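DNA sulfur modification protein DndE (Escherichia coli, PDB 4LRV) takes part in DNA phosphorothioation, the sulfur modification of the DNA backbone, and probably binds DNA. Local coordinates at residues 28-31 / 32-36; 65-68 / 69-73; 37-41 / 42-46. One frame throughout, in Å; residues are numbered along the deposited sequence.

How the contacts relate
Contact 1 (28-31 / 32-36) and contact 3 (37-41 / 42-46) follow one another along helix 28-40: contact 1 takes its first turns, contact 3 its end and the start of the loop beyond, with centres about 13 Å apart. Contact 2 (65-68 / 69-73) comes later, at the corner between helices 63-67 and 71-81, yet its centre lies about 10 Å from that of contact 1. N29 and R33 hydrogen-bond there to the carbonyls of T65 and W66. Contacts 2 and 3 have centres about 17 Å apart; T70 packs on F37, and both touch the same neighbouring subunit. Helix 28-40 thus links contacts 1 and 3 and meets the corner through N29, R33 and F37.

Contact 1. Residues 28-31 / 32-36; sequences PNIA and ARLAF
A31 O takes the amide of A35 at 2.8 Å, and one turn nearer the start of the helix P28 O takes that of A32 at 2.9 Å. L34 N reaches I30 O almost straight, the N-H...O angle being 171°, while the bond from R33 N to N29 O is weak. Beside this backbone the side chains of N29 and R33 run in the same direction, with the amide and guanidinium planes turned 66° apart. N29 ND2 and R33 NH2, two donors 3.6 Å apart and not bonded to each other, both turn to T65 O; R33 NE bonds to W66 O. R33 gets there by swinging CG anti to its carbonyl carbon (chi1 -64°) and then staying extended from CG to NE, which carries it back past the N29 carbonyl. I30 lies over one face of the guanidinium, toward its rim, with CG1 4.2 Å from NH1. Its other branch, CG2, meets L34 CD1 alongside at 4.1 Å. On the inner side, A31 packs on L17 and L20 of helix 11-23, and A32 and A35 on V98 of helix 87-103. With these small methyls inward and three N-H donors of N29 and R33 aimed at T65 O and W66 O near the end of helix 63-67, the arginine's charge is likely to sit favourably against carbonyls that have run out of helical amides.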
ATOM      1  N   PRO A  28      -7.349  11.384  -5.628  1.00 14.90           N
ATOM      2  CA  PRO A  28      -8.189  11.697  -6.797  1.00 14.17           C
ATOM      3  C   PRO A  28      -8.046  10.701  -7.953  1.00 14.28           C
ATOM      4  O   PRO A  28      -9.048  10.286  -8.534  1.00 15.03           O
ATOM      5  CB  PRO A  28      -7.710  13.087  -7.219  1.00 13.58           C
ATOM      6  CG  PRO A  28      -7.064  13.667  -6.005  1.00 14.31           C
ATOM      7  CD  PRO A  28      -6.454  12.504  -5.272  1.00 14.75           C
ATOM      8  N   ASN A  29      -6.829  10.287  -8.276  1.00 14.17           N
ATOM      9  CA  ASN A  29      -6.658   9.357  -9.389  1.00 14.30           C
ATOM     10  C   ASN A  29      -7.247   7.954  -9.150  1.00 13.98           C
ATOM     11  O   ASN A  29      -7.757   7.328 -10.082  1.00 13.91           O
ATOM     12  CB  ASN A  29      -5.197   9.300  -9.867  1.00 14.34           C
ATOM     13  CG  ASN A  29      -4.266   8.649  -8.863  1.00 15.25           C
ATOM     14  OD1 ASN A  29      -4.513   8.656  -7.655  1.00 16.38           O
ATOM     15  ND2 ASN A  29      -3.171   8.081  -9.368  1.00 15.87           N
ATOM     16  N   ILE A  30      -7.176   7.473  -7.909  1.00 13.71           N
ATOM     17  CA  ILE A  30      -7.772   6.188  -7.555  1.00 13.77           C
ATOM     18  C   ILE A  30      -9.293   6.297  -7.540  1.00 13.65           C
ATOM     19  O   ILE A  30      -9.987   5.351  -7.890  1.00 13.57           O
ATOM     20  CB  ILE A  30      -7.270   5.659  -6.181  1.00 13.91           C
ATOM     21  CG1 ILE A  30      -5.827   5.142  -6.295  1.00 14.85           C
ATOM     22  CG2 ILE A  30      -8.184   4.547  -5.668  1.00 13.03           C
ATOM     23  CD1 ILE A  30      -5.145   4.863  -4.950  1.00 15.47           C
ATOM     24  N   ALA A  31      -9.801   7.453  -7.115  1.00 13.73           N
ATOM     25  CA  ALA A  31     -11.236   7.677  -7.065  1.00 13.63           C
ATOM     26  C   ALA A  31     -11.810   7.761  -8.474  1.00 13.25           C
ATOM     27  O   ALA A  31     -12.950   7.362  -8.712  1.00 13.34           O
ATOM     28  CB  ALA A  31     -11.536   8.938  -6.307  1.00 14.21           C
ATOM     29  N   ALA A  32     -11.015   8.281  -9.404  1.00 12.32           N
ATOM     30  CA  ALA A  32     -11.414   8.341 -10.790  1.00 12.00           C
ATOM     31  C   ALA A  32     -11.600   6.922 -11.359  1.00 12.66           C
ATOM     32  O   ALA A  32     -12.546   6.665 -12.108  1.00 12.71           O
ATOM     33  CB  ALA A  32     -10.407   9.141 -11.589  1.00 11.56           C
ATOM     34  N   ARG A  33     -10.711   6.000 -10.990  1.00 13.00           N
ATOM     35  CA  ARG A  33     -10.858   4.608 -11.399  1.00 13.64           C
ATOM     36  C   ARG A  33     -12.149   4.015 -10.877  1.00 14.35           C
ATOM     37  O   ARG A  33     -12.940   3.459 -11.652  1.00 14.78           O
ATOM     38  CB  ARG A  33      -9.685   3.773 -10.912  1.00 13.37           C
ATOM     39  CG  ARG A  33      -8.387   4.204 -11.517  1.00 13.30           C
ATOM     40  CD  ARG A  33      -7.248   3.485 -10.901  1.00 13.26           C
ATOM     41  NE  ARG A  33      -6.053   4.293 -11.052  1.00 14.54           N
ATOM     42  CZ  ARG A  33      -4.887   4.018 -10.488  1.00 15.28           C
ATOM     43  NH1 ARG A  33      -4.751   2.942  -9.720  1.00 14.13           N
ATOM     44  NH2 ARG A  33      -3.859   4.835 -10.694  1.00 16.23           N
ATOM     45  N   LEU A  34     -12.364   4.160  -9.567  1.00 14.36           N
ATOM     46  CA  LEU A  34     -13.571   3.671  -8.905  1.00 14.49           C
ATOM     47  C   LEU A  34     -14.860   4.303  -9.440  1.00 14.49           C
ATOM     48  O   LEU A  34     -15.858   3.618  -9.630  1.00 14.84           O
ATOM     49  CB  LEU A  34     -13.473   3.897  -7.398  1.00 14.36           C
ATOM     50  CG  LEU A  34     -12.240   3.324  -6.707  1.00 14.60           C
ATOM     51  CD1 LEU A  34     -12.190   3.815  -5.275  1.00 13.94           C
ATOM     52  CD2 LEU A  34     -12.204   1.777  -6.783  1.00 14.70           C
ATOM     53  N   ALA A  35     -14.838   5.608  -9.673  1.00 14.50           N
ATOM     54  CA  ALA A  35     -15.989   6.298 -10.238  1.00 14.41           C
ATOM     55  C   ALA A  35     -16.301   5.759 -11.640  1.00 14.63           C
ATOM     56  O   ALA A  35     -17.431   5.369 -11.913  1.00 14.93           O
ATOM     57  CB  ALA A  35     -15.735   7.778 -10.269  1.00 14.08           C
ATOM     58  N   PHE A  36     -15.295   5.704 -12.514  1.00 14.37           N
ATOM     59  CA  PHE A  36     -15.465   5.132 -13.849  1.00 13.75           C
ATOM     60  C   PHE A  36     -16.184   3.781 -13.815  1.00 14.03           C
ATOM     61  O   PHE A  36     -17.172   3.584 -14.525  1.00 13.31           O
ATOM     62  CB  PHE A  36     -14.120   4.998 -14.584  1.00 13.34           C
ATOM     63  CG  PHE A  36     -14.249   4.500 -16.004  1.00 12.30           C
ATOM     64  CD1 PHE A  36     -14.670   5.347 -17.015  1.00 11.04           C
ATOM     65  CD2 PHE A  36     -13.957   3.176 -16.324  1.00 12.71           C
ATOM     66  CE1 PHE A  36     -14.802   4.893 -18.322  1.00 10.93           C
ATOM     67  CE2 PHE A  36     -14.084   2.708 -17.638  1.00 11.95           C
ATOM     68  CZ  PHE A  36     -14.511   3.574 -18.633  1.00 11.53           C
TER

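Contact 2. Residues 65-68 / 69-73; sequences TWLG and ETLQA
The two flat groups that matter here are the peptide carbonyls of L67 and G68, each met by donors from the next turn. T70 OG1 lies fairly near the plane of the L67 carbonyl, tilted 21° from it, and donates to L67 O at 2.7 Å. T70 N also donates to L67 O, at 3.1 Å, but from well out of the plane. L71 N stands higher still over the G68 carbonyl, 51° out of its plane, with 3.0 Å between L71 N and G68 O. A water gives a proton to G68 O and another to Q72 OE1, bridging the two, so G68 O is gripped twice.

T70 can use its hydroxyl this way because OG1 sits between its own N and carbonyl carbon (chi1 83°), which turns it back toward the L67 oxygen. L67 to T70 form a type II' beta-turn, G68 having positive phi, and a type I turn from G68 to L71 follows directly; together they end helix 63-67 and lead into helix 71-81. Positive phi favours glycine at G68, and a beta carbon there would run into E69 N.

The apolar side of the corner is made by the two leucines. L67 CB lies 3.7 Å from L71 CA and 4.1 Å from L71 CB, and L67 also touches L3. Just before the turn, the W66 indole meets W94 edge-to-face, and NE1 is held by M7 O. T70 packs on R33 and F37 of helix 28-40, while its carbonyl takes a hydrogen bond from T74 OG1. Farther out, Q72 NE2 makes a weak hydrogen bond to T65 of a neighbouring subunit, and A73 packs on F37 of a different one.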
ATOM      1  N   THR A  65      -1.015   7.638 -14.848  1.00 13.03           N
ATOM      2  CA  THR A  65      -1.326   8.254 -13.576  1.00 12.54           C
ATOM      3  C   THR A  65      -2.808   8.086 -13.249  1.00 12.27           C
ATOM      4  O   THR A  65      -3.153   7.676 -12.142  1.00 11.84           O
ATOM      5  CB  THR A  65      -0.977   9.753 -13.569  1.00 12.37           C
ATOM      6  OG1 THR A  65       0.351   9.941 -14.065  1.00 12.66           O
ATOM      7  CG2 THR A  65      -1.063  10.299 -12.170  1.00 11.24           C
ATOM      8  N   TRP A  66      -3.672   8.412 -14.210  1.00 11.97           N
ATOM      9  CA  TRP A  66      -5.106   8.290 -13.999  1.00 12.09           C
ATOM     10  C   TRP A  66      -5.520   6.839 -13.808  1.00 12.39           C
ATOM     11  O   TRP A  66      -6.238   6.517 -12.854  1.00 12.82           O
ATOM     12  CB  TRP A  66      -5.904   8.860 -15.172  1.00 12.08           C
ATOM     13  CG  TRP A  66      -6.009  10.364 -15.242  1.00 11.72           C
ATOM     14  CD1 TRP A  66      -5.520  11.161 -16.231  1.00 11.52           C
ATOM     15  CD2 TRP A  66      -6.675  11.235 -14.318  1.00 11.31           C
ATOM     16  NE1 TRP A  66      -5.820  12.470 -15.977  1.00 11.89           N
ATOM     17  CE2 TRP A  66      -6.532  12.548 -14.810  1.00 11.43           C
ATOM     18  CE3 TRP A  66      -7.375  11.036 -13.117  1.00 11.26           C
ATOM     19  CZ2 TRP A  66      -7.063  13.661 -14.150  1.00 11.07           C
ATOM     20  CZ3 TRP A  66      -7.905  12.145 -12.464  1.00 11.02           C
ATOM     21  CH2 TRP A  66      -7.738  13.442 -12.981  1.00 10.63           C
ATOM     22  N   LEU A  67      -5.066   5.967 -14.705  1.00 12.31           N
ATOM     23  CA  LEU A  67      -5.622   4.619 -14.779  1.00 12.91           C
ATOM     24  C   LEU A  67      -4.862   3.570 -14.001  1.00 13.71           C
ATOM     25  O   LEU A  67      -5.480   2.671 -13.440  1.00 13.99           O
ATOM     26  CB  LEU A  67      -5.854   4.174 -16.239  1.00 12.40           C
ATOM     27  CG  LEU A  67      -6.666   5.170 -17.091  1.00 11.70           C
ATOM     28  CD1 LEU A  67      -6.941   4.611 -18.480  1.00 10.68           C
ATOM     29  CD2 LEU A  67      -7.974   5.585 -16.390  1.00  9.89           C
ATOM     30  N   GLY A  68      -3.534   3.678 -13.967  1.00 14.70           N
ATOM     31  CA  GLY A  68      -2.689   2.696 -13.273  1.00 15.90           C
ATOM     32  C   GLY A  68      -2.836   1.303 -13.856  1.00 16.71           C
ATOM     33  O   GLY A  68      -2.950   1.159 -15.071  1.00 16.76           O
ATOM     34  N   GLU A  69      -2.854   0.289 -12.986  1.00 17.68           N
ATOM     35  CA  GLU A  69      -3.045  -1.111 -13.396  1.00 18.75           C
ATOM     36  C   GLU A  69      -4.400  -1.346 -14.076  1.00 17.85           C
ATOM     37  O   GLU A  69      -4.616  -2.392 -14.706  1.00 17.63           O
ATOM     38  CB  GLU A  69      -2.953  -2.064 -12.194  1.00 19.68           C
ATOM     39  CG  GLU A  69      -1.948  -1.686 -11.117  1.00 23.97           C
ATOM     40  CD  GLU A  69      -0.574  -2.282 -11.348  1.00 28.41           C
ATOM     41  OE1 GLU A  69       0.003  -2.836 -10.377  1.00 28.95           O
ATOM     42  OE2 GLU A  69      -0.080  -2.205 -12.501  1.00 30.45           O
ATOM     43  N   THR A  70      -5.322  -0.396 -13.926  1.00 16.47           N
ATOM     44  CA  THR A  70      -6.643  -0.566 -14.508  1.00 15.26           C
ATOM     45  C   THR A  70      -6.666  -0.097 -15.965  1.00 14.90           C
ATOM     46  O   THR A  70      -7.714  -0.121 -16.602  1.00 14.80           O
ATOM     47  CB  THR A  70      -7.767   0.133 -13.692  1.00 15.03           C
ATOM     48  OG1 THR A  70      -7.834   1.524 -14.037  1.00 14.13           O
ATOM     49  CG2 THR A  70      -7.570  -0.044 -12.195  1.00 14.44           C
ATOM     50  N   LEU A  71      -5.499   0.298 -16.483  1.00 14.48           N
ATOM     51  CA  LEU A  71      -5.370   0.847 -17.844  1.00 14.49           C
ATOM     52  C   LEU A  71      -5.988   0.003 -18.944  1.00 14.96           C
ATOM     53  O   LEU A  71      -6.913   0.456 -19.624  1.00 15.04           O
ATOM     54  CB  LEU A  71      -3.909   1.153 -18.196  1.00 14.30           C
ATOM     55  CG  LEU A  71      -3.743   1.822 -19.568  1.00 15.27           C
ATOM     56  CD1 LEU A  71      -2.934   3.095 -19.472  1.00 16.34           C
ATOM     57  CD2 LEU A  71      -3.128   0.885 -20.569  1.00 15.69           C
ATOM     58  N   GLN A  72      -5.446  -1.200 -19.128  1.00 15.84           N
ATOM     59  CA  GLN A  72      -5.881  -2.128 -20.164  1.00 16.73           C
ATOM     60  C   GLN A  72      -7.372  -2.367 -20.040  1.00 15.88           C
ATOM     61  O   GLN A  72      -8.113  -2.246 -21.015  1.00 15.94           O
ATOM     62  CB  GLN A  72      -5.139  -3.473 -20.053  1.00 17.65           C
ATOM     63  CG  GLN A  72      -3.652  -3.445 -20.421  1.00 21.12           C
ATOM     64  CD  GLN A  72      -2.721  -3.055 -19.263  1.00 24.74           C
ATOM     65  OE1 GLN A  72      -3.097  -2.291 -18.353  1.00 24.74           O
ATOM     66  NE2 GLN A  72      -1.484  -3.579 -19.306  1.00 25.25           N
ATOM     67  N   ALA A  73      -7.800  -2.710 -18.831  1.00 15.05           N
ATOM     68  CA  ALA A  73      -9.205  -2.935 -18.550  1.00 14.91           C
ATOM     69  C   ALA A  73     -10.044  -1.735 -18.980  1.00 14.81           C
ATOM     70  O   ALA A  73     -11.002  -1.886 -19.735  1.00 14.77           O
ATOM     71  CB  ALA A  73      -9.410  -3.219 -17.069  1.00 15.04           C
TER
HETATM   72  O   HOH W   1      -1.355  -0.710 -16.611  1.00 19.62           O

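Contact 3. Residues 37-41 / 42-46; sequences FRSVE and SEFRY
S39 O is held twice by S42: the hydroxyl OG donates to it at 2.6 Å and the backbone N at 3.0 Å. The hydroxyl comes in only 22° from the carbonyl plane, whereas the amide sits far above it, at 55°. With OG lodged between its own N and carbonyl carbon (chi1 67°), S42 folds its side chain back over the type I turn S39-S42 that finishes helix 28-40. With an alanine in place of S42, S39 O would probably keep only the amide and the turn be less firmly fixed. S39 OG lies 3.8 Å from F44 CD2, reaching the ring obliquely, and is itself hydrogen-bonded to D100. The F44 ring also meets H97 edge-to-face, so both residues lean on helix 87-103. R45 curls back, bent at chi2, and its NH1 donates to F44 O at 2.7 Å, in the guanidinium plane, and to S42 O at 3.1 Å. That puts NH1 3.7 Å from V40 O, approached obliquely. Farther out, V40 packs on V77 and L81 of helix 71-81, R38 NH1 bonds to G101 O, and E41 OE2 makes a weak hydrogen bond to Q72 of a neighbouring subunit. S42 thus answers the S39 carbonyl at the helix end, while R45 ties the loop's own carbonyls together and sets its guanidinium near V40 O, where its positive charge is likely to be favourable.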
ATOM      1  N   PHE A  37     -15.689   2.854 -12.994  1.00 14.57           N
ATOM      2  CA  PHE A  37     -16.261   1.501 -12.972  1.00 15.17           C
ATOM      3  C   PHE A  37     -17.628   1.393 -12.298  1.00 15.85           C
ATOM      4  O   PHE A  37     -18.408   0.516 -12.648  1.00 15.88           O
ATOM      5  CB  PHE A  37     -15.280   0.464 -12.420  1.00 14.87           C
ATOM      6  CG  PHE A  37     -14.137   0.169 -13.346  1.00 14.01           C
ATOM      7  CD1 PHE A  37     -14.374  -0.322 -14.624  1.00 13.26           C
ATOM      8  CD2 PHE A  37     -12.829   0.403 -12.951  1.00 13.18           C
ATOM      9  CE1 PHE A  37     -13.332  -0.573 -15.498  1.00 13.49           C
ATOM     10  CE2 PHE A  37     -11.771   0.152 -13.813  1.00 13.78           C
ATOM     11  CZ  PHE A  37     -12.022  -0.343 -15.094  1.00 14.08           C
ATOM     12  N   ARG A  38     -17.940   2.276 -11.353  1.00 16.04           N
ATOM     13  CA  ARG A  38     -19.256   2.200 -10.752  1.00 17.25           C
ATOM     14  C   ARG A  38     -20.269   2.818 -11.714  1.00 17.28           C
ATOM     15  O   ARG A  38     -21.435   2.450 -11.745  1.00 17.99           O
ATOM     16  CB  ARG A  38     -19.290   2.803  -9.331  1.00 18.01           C
ATOM     17  CG  ARG A  38     -19.719   4.255  -9.211  1.00 19.98           C
ATOM     18  CD  ARG A  38     -20.160   4.577  -7.779  1.00 23.85           C
ATOM     19  NE  ARG A  38     -19.096   4.357  -6.797  1.00 27.12           N
ATOM     20  CZ  ARG A  38     -18.289   5.309  -6.318  1.00 28.34           C
ATOM     21  NH1 ARG A  38     -18.405   6.570  -6.725  1.00 27.10           N
ATOM     22  NH2 ARG A  38     -17.349   4.997  -5.426  1.00 29.57           N
ATOM     23  N   SER A  39     -19.794   3.735 -12.536  1.00 16.82           N
ATOM     24  CA  SER A  39     -20.621   4.331 -13.560  1.00 15.97           C
ATOM     25  C   SER A  39     -20.899   3.331 -14.686  1.00 15.79           C
ATOM     26  O   SER A  39     -22.036   3.127 -15.116  1.00 16.17           O
ATOM     27  CB  SER A  39     -19.912   5.551 -14.108  1.00 15.29           C
ATOM     28  OG  SER A  39     -20.718   6.194 -15.051  1.00 15.80           O
ATOM     29  N   VAL A  40     -19.839   2.695 -15.146  1.00 15.41           N
ATOM     30  CA  VAL A  40     -19.890   1.819 -16.305  1.00 14.87           C
ATOM     31  C   VAL A  40     -20.660   0.499 -16.066  1.00 15.82           C
ATOM     32  O   VAL A  40     -21.178  -0.090 -17.011  1.00 15.59           O
ATOM     33  CB  VAL A  40     -18.457   1.636 -16.836  1.00 14.36           C
ATOM     34  CG1 VAL A  40     -18.064   0.191 -17.023  1.00 13.95           C
ATOM     35  CG2 VAL A  40     -18.229   2.512 -18.061  1.00 13.92           C
ATOM     36  N   GLU A  41     -20.758   0.053 -14.811  1.00 17.14           N
ATOM     37  CA  GLU A  41     -21.612  -1.098 -14.483  1.00 18.81           C
ATOM     38  C   GLU A  41     -23.078  -0.725 -14.212  1.00 18.63           C
ATOM     39  O   GLU A  41     -23.846  -1.552 -13.747  1.00 19.34           O
ATOM     40  CB  GLU A  41     -21.033  -1.920 -13.322  1.00 19.77           C
ATOM     41  CG  GLU A  41     -21.168  -1.290 -11.924  1.00 22.86           C
ATOM     42  CD  GLU A  41     -20.450  -2.107 -10.841  1.00 26.90           C
ATOM     43  OE1 GLU A  41     -20.160  -3.301 -11.076  1.00 29.90           O
ATOM     44  OE2 GLU A  41     -20.154  -1.558  -9.757  1.00 27.70           O
ATOM     45  N   SER A  42     -23.460   0.510 -14.522  1.00 18.03           N
ATOM     46  CA  SER A  42     -24.843   0.958 -14.388  1.00 17.44           C
ATOM     47  C   SER A  42     -25.447   1.319 -15.749  1.00 17.39           C
ATOM     48  O   SER A  42     -25.020   0.810 -16.779  1.00 17.31           O
ATOM     49  CB  SER A  42     -24.944   2.137 -13.410  1.00 17.20           C
ATOM     50  OG  SER A  42     -24.298   3.298 -13.923  1.00 17.35           O
ATOM     51  N   GLU A  43     -26.436   2.211 -15.740  1.00 17.80           N
ATOM     52  CA  GLU A  43     -27.247   2.524 -16.926  1.00 17.58           C
ATOM     53  C   GLU A  43     -26.720   3.724 -17.681  1.00 16.76           C
ATOM     54  O   GLU A  43     -27.011   3.899 -18.864  1.00 17.15           O
ATOM     55  CB  GLU A  43     -28.678   2.818 -16.513  1.00 18.19           C
ATOM     56  CG  GLU A  43     -29.238   1.828 -15.520  1.00 21.07           C
ATOM     57  CD  GLU A  43     -29.760   2.493 -14.263  1.00 24.91           C
ATOM     58  OE1 GLU A  43     -29.402   2.003 -13.175  1.00 26.09           O
ATOM     59  OE2 GLU A  43     -30.509   3.501 -14.356  1.00 26.57           O
ATOM     60  N   PHE A  44     -25.950   4.561 -17.004  1.00 15.62           N
ATOM     61  CA  PHE A  44     -25.404   5.723 -17.661  1.00 15.30           C
ATOM     62  C   PHE A  44     -24.574   5.322 -18.885  1.00 14.25           C
ATOM     63  O   PHE A  44     -23.859   4.330 -18.855  1.00 13.44           O
ATOM     64  CB  PHE A  44     -24.572   6.566 -16.695  1.00 15.66           C
ATOM     65  CG  PHE A  44     -23.945   7.758 -17.341  1.00 16.52           C
ATOM     66  CD1 PHE A  44     -24.626   8.964 -17.403  1.00 16.78           C
ATOM     67  CD2 PHE A  44     -22.682   7.664 -17.923  1.00 16.26           C
ATOM     68  CE1 PHE A  44     -24.053  10.069 -18.015  1.00 16.65           C
ATOM     69  CE2 PHE A  44     -22.107   8.755 -18.542  1.00 16.49           C
ATOM     70  CZ  PHE A  44     -22.795   9.964 -18.588  1.00 16.69           C
ATOM     71  N   ARG A  45     -24.714   6.094 -19.960  1.00 13.82           N
ATOM     72  CA  ARG A  45     -23.920   5.928 -21.166  1.00 13.83           C
ATOM     73  C   ARG A  45     -23.684   7.290 -21.793  1.00 14.89           C
ATOM     74  O   ARG A  45     -24.611   8.099 -21.939  1.00 15.71           O
ATOM     75  CB  ARG A  45     -24.614   5.024 -22.185  1.00 13.20           C
ATOM     76  CG  ARG A  45     -24.636   3.532 -21.863  1.00 12.40           C
ATOM     77  CD  ARG A  45     -23.245   2.925 -21.857  1.00 11.45           C
ATOM     78  NE  ARG A  45     -23.289   1.490 -21.586  1.00 12.54           N
ATOM     79  CZ  ARG A  45     -23.373   0.942 -20.373  1.00 13.18           C
ATOM     80  NH1 ARG A  45     -23.434   1.703 -19.286  1.00 13.29           N
ATOM     81  NH2 ARG A  45     -23.409  -0.378 -20.244  1.00 13.13           N
ATOM     82  N   TYR A  46     -22.438   7.543 -22.159  1.00 15.23           N
ATOM     83  CA  TYR A  46     -22.110   8.729 -22.915  1.00 15.86           C
ATOM     84  C   TYR A  46     -22.731   8.664 -24.313  1.00 16.46           C
ATOM     85  O   TYR A  46     -22.857   7.594 -24.903  1.00 16.53           O
ATOM     86  CB  TYR A  46     -20.592   8.898 -23.014  1.00 15.36           C
ATOM     87  CG  TYR A  46     -20.173  10.056 -23.889  1.00 15.65           C
ATOM     88  CD1 TYR A  46     -19.932   9.871 -25.248  1.00 15.68           C
ATOM     89  CD2 TYR A  46     -20.040  11.337 -23.362  1.00 16.37           C
ATOM     90  CE1 TYR A  46     -19.553  10.928 -26.057  1.00 17.30           C
ATOM     91  CE2 TYR A  46     -19.664  12.408 -24.170  1.00 17.05           C
ATOM     92  CZ  TYR A  46     -19.416  12.195 -25.513  1.00 18.03           C
ATOM     93  OH  TYR A  46     -19.042  13.243 -26.327  1.00 19.47           O
TER